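Local atomic coordinates of lipolytic enzyme (Clostridium thermocellum, PDB entry 2VPT), a protein that hydrolyses acetyl esters of xylan through its family 3 carbohydrate esterase catalytic domain, part of a longer cellulosomal protein. Residues Leu102-Asp112 with Tyr138-Lys149. Sequence-based numbering, arbitrary orientation. Where two conformers were deposited one is given.
Sequences LNATGLSNLID and YNAVIPGIVQQK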
# COMPACT_ATOMS: atom_id res chain seq x y z
N LEU A 102 -11.80 -20.98 9.93
CA LEU A 102 -10.61 -21.56 10.61
C LEU A 102 -9.60 -22.46 9.90
O LEU A 102 -9.62 -23.66 10.05
CB LEU A 102 -11.04 -22.16 11.96
CG LEU A 102 -10.16 -21.87 13.20
CD1 LEU A 102 -8.73 -22.28 12.99
CD2 LEU A 102 -10.28 -20.40 13.58
N ASN A 103 -8.64 -21.85 9.18
CA ASN A 103 -7.85 -22.60 8.23
C ASN A 103 -6.55 -23.15 8.80
O ASN A 103 -5.45 -22.88 8.29
CB ASN A 103 -7.61 -21.77 6.97
CG ASN A 103 -7.31 -22.62 5.76
OD1 ASN A 103 -7.27 -23.85 5.83
ND2 ASN A 103 -7.09 -21.96 4.61
N ALA A 104 -6.69 -23.97 9.83
CA ALA A 104 -5.58 -24.69 10.40
C ALA A 104 -4.88 -25.56 9.37
O ALA A 104 -3.66 -25.54 9.27
CB ALA A 104 -6.07 -25.52 11.58
N THR A 105 -5.65 -26.32 8.59
CA THR A 105 -5.04 -27.18 7.60
C THR A 105 -4.30 -26.40 6.51
O THR A 105 -3.21 -26.78 6.07
CB THR A 105 -6.08 -28.14 6.95
OG1 THR A 105 -6.59 -29.03 7.96
CG2 THR A 105 -5.45 -28.95 5.86
N GLY A 106 -4.89 -25.29 6.08
CA GLY A 106 -4.26 -24.43 5.09
C GLY A 106 -2.94 -23.86 5.57
O GLY A 106 -1.96 -23.86 4.83
N LEU A 107 -2.90 -23.42 6.83
CA LEU A 107 -1.66 -22.89 7.40
C LEU A 107 -0.58 -23.97 7.46
O LEU A 107 0.57 -23.75 7.07
CB LEU A 107 -1.91 -22.29 8.78
CG LEU A 107 -0.67 -21.67 9.44
CD1 LEU A 107 -0.15 -20.48 8.61
CD2 LEU A 107 -1.00 -21.27 10.87
N SER A 108 -0.96 -25.16 7.94
CA SER A 108 -0.03 -26.28 8.05
C SER A 108 0.55 -26.61 6.69
O SER A 108 1.75 -26.80 6.54
CB SER A 108 -0.77 -27.50 8.62
OG SER A 108 0.14 -28.59 8.81
N ASN A 109 -0.32 -26.69 5.69
CA ASN A 109 0.11 -27.00 4.33
C ASN A 109 0.99 -25.91 3.72
O ASN A 109 1.92 -26.21 2.98
CB ASN A 109 -1.10 -27.28 3.42
CG ASN A 109 -1.82 -28.55 3.78
OD1 ASN A 109 -1.29 -29.41 4.50
ND2 ASN A 109 -3.06 -28.67 3.31
N LEU A 110 0.67 -24.65 4.02
CA LEU A 110 1.48 -23.54 3.53
C LEU A 110 2.90 -23.57 4.12
O LEU A 110 3.85 -23.33 3.40
CB LEU A 110 0.78 -22.21 3.82
CG LEU A 110 1.57 -20.94 3.48
CD1 LEU A 110 1.97 -20.93 2.01
CD2 LEU A 110 0.71 -19.73 3.80
N ILE A 111 3.02 -23.88 5.40
CA ILE A 111 4.33 -24.04 6.03
C ILE A 111 5.13 -25.13 5.31
O ILE A 111 6.27 -24.93 4.94
CB ILE A 111 4.21 -24.35 7.55
CG1 ILE A 111 3.65 -23.12 8.29
CG2 ILE A 111 5.56 -24.80 8.14
CD1 ILE A 111 3.11 -23.43 9.67
N ASP A 112 4.49 -26.28 5.10
CA ASP A 112 5.15 -27.38 4.40
C ASP A 112 5.59 -26.97 3.00
O ASP A 112 6.68 -27.28 2.56
CB ASP A 112 4.22 -28.60 4.27
CG ASP A 112 3.93 -29.28 5.61
OD1 ASP A 112 4.56 -28.93 6.63
OD2 ASP A 112 3.06 -30.17 5.62
N TYR A 138 -8.79 -18.39 15.99
CA TYR A 138 -7.73 -18.78 15.07
C TYR A 138 -6.36 -18.76 15.77
O TYR A 138 -5.56 -19.68 15.61
CB TYR A 138 -7.72 -17.86 13.85
CG TYR A 138 -6.62 -18.12 12.86
CD1 TYR A 138 -6.39 -19.38 12.35
CD2 TYR A 138 -5.78 -17.10 12.45
CE1 TYR A 138 -5.39 -19.63 11.46
CE2 TYR A 138 -4.77 -17.34 11.56
CZ TYR A 138 -4.56 -18.60 11.07
OH TYR A 138 -3.55 -18.88 10.18
N ASN A 139 -6.11 -17.73 16.57
CA ASN A 139 -4.85 -17.67 17.33
C ASN A 139 -4.61 -18.98 18.08
O ASN A 139 -3.49 -19.49 18.12
CB ASN A 139 -4.88 -16.53 18.35
CG ASN A 139 -4.71 -15.16 17.73
OD1 ASN A 139 -4.40 -15.02 16.55
ND2 ASN A 139 -4.92 -14.14 18.54
N ALA A 140 -5.68 -19.53 18.68
CA ALA A 140 -5.56 -20.72 19.50
C ALA A 140 -4.90 -21.88 18.78
O ALA A 140 -4.19 -22.67 19.41
CB ALA A 140 -6.93 -21.16 20.01
N VAL A 141 -5.14 -22.04 17.48
CA VAL A 141 -4.63 -23.21 16.76
C VAL A 141 -3.18 -23.11 16.30
O VAL A 141 -2.54 -24.12 16.00
CB VAL A 141 -5.51 -23.60 15.54
CG1 VAL A 141 -6.99 -23.71 15.97
CG2 VAL A 141 -5.35 -22.62 14.38
N ILE A 142 -2.62 -21.90 16.26
CA ILE A 142 -1.33 -21.70 15.61
C ILE A 142 -0.13 -22.30 16.37
O ILE A 142 0.70 -22.95 15.76
CB ILE A 142 -1.13 -20.20 15.30
CG1 ILE A 142 -2.19 -19.74 14.28
CG2 ILE A 142 0.28 -19.96 14.72
CD1 ILE A 142 -2.20 -18.25 14.02
N PRO A 143 -0.04 -22.08 17.70
CA PRO A 143 1.14 -22.64 18.39
C PRO A 143 1.33 -24.15 18.23
O PRO A 143 2.46 -24.62 18.09
CB PRO A 143 0.90 -22.29 19.86
CG PRO A 143 -0.17 -21.31 19.90
CD PRO A 143 -0.90 -21.31 18.61
N GLY A 144 0.24 -24.91 18.25
CA GLY A 144 0.33 -26.35 18.09
C GLY A 144 0.78 -26.79 16.72
O GLY A 144 1.54 -27.74 16.57
N ILE A 145 0.34 -26.06 15.69
CA ILE A 145 0.75 -26.35 14.33
C ILE A 145 2.25 -26.11 14.20
O ILE A 145 2.99 -26.93 13.64
CB ILE A 145 -0.01 -25.47 13.30
CG1 ILE A 145 -1.49 -25.88 13.23
CG2 ILE A 145 0.62 -25.57 11.94
CD1 ILE A 145 -2.38 -24.78 12.71
N VAL A 146 2.72 -24.98 14.71
CA VAL A 146 4.14 -24.67 14.60
C VAL A 146 4.98 -25.68 15.39
O VAL A 146 5.98 -26.17 14.89
CB VAL A 146 4.44 -23.24 15.07
CG1 VAL A 146 5.95 -23.01 15.16
CG2 VAL A 146 3.79 -22.22 14.11
N GLN A 147 4.53 -26.03 16.59
CA GLN A 147 5.29 -26.94 17.45
C GLN A 147 5.46 -28.33 16.84
O GLN A 147 6.53 -28.93 16.95
CB GLN A 147 4.68 -27.02 18.84
CG GLN A 147 5.59 -27.70 19.87
CD GLN A 147 6.88 -26.94 20.11
OE1 GLN A 147 6.87 -25.76 20.48
NE2 GLN A 147 8.00 -27.60 19.89
N GLN A 148 4.40 -28.83 16.20
CA GLN A 148 4.42 -30.11 15.47
C GLN A 148 5.54 -30.15 14.41
O GLN A 148 6.28 -31.13 14.30
CB GLN A 148 3.03 -30.31 14.82
CG GLN A 148 2.65 -31.68 14.25
CD GLN A 148 1.12 -31.80 14.03
OE1 GLN A 148 0.34 -31.02 14.60
NE2 GLN A 148 0.70 -32.77 13.23
N LYS A 149 5.70 -29.06 13.67
CA LYS A 149 6.69 -28.99 12.59
C LYS A 149 8.09 -28.84 13.18
O LYS A 149 9.05 -29.45 12.70
CB LYS A 149 6.42 -27.79 11.68
CG LYS A 149 4.99 -27.61 11.20
CD LYS A 149 4.73 -28.28 9.89
CE LYS A 149 3.30 -28.05 9.45
NZ LYS A 149 2.83 -29.13 8.57
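A bend at chi2 (-92°) swings the K149 chain across to S108 and D112, while S108 carries OG to the far side of CB from its backbone N (chi1 -177°), where it faces the ammonium group of K149. The two helices belong to successive beta-alpha-beta crossovers of the SGNH-hydrolase alpha/beta fold: helix 104-117 lies in the connection between strands 86-90 and 122-126, and helix 142-151 in that between 122-126 and 156-159. The short segments 104-112 and 142-149 run in broadly the same direction, 32° apart, with axes 10.2 Å apart.

Lysine suits the partly exposed end of the interface because its methylenes pack on I111 CG2 while its charge reaches the other helix. There K149 NZ forms a salt bridge with D112 OD1 (2.6 Å), met on the syn side but out of the carboxylate plane. K149 NZ also donates to S108 OG at 2.8 Å and, weakly, to S108 O, so residues one helical turn apart grip one nitrogen.

Midway, I145 is a knob in the hole formed by A104, L107, S108 and I111. Its branched chain suits two tasks: I145 CG2 meets I111 CD1 at 4.0 Å, while I145 CD1 reaches A104 CB at 3.9 Å, where the small alanine admits close approach. Buried L107 sends CD2 to I142 CG1 (3.9 Å); I111 and I142 both also touch strand 122-126.

N103 caps helix 104-117, OD1 accepting from G106 N. Beside it, in one modelled conformer, L102 lays CD2 against the Y138 backbone and CD1 against V141. Y138 OH bonds to I91 O, and L107 CD2 lies 3.6 Å from that Y138 OH.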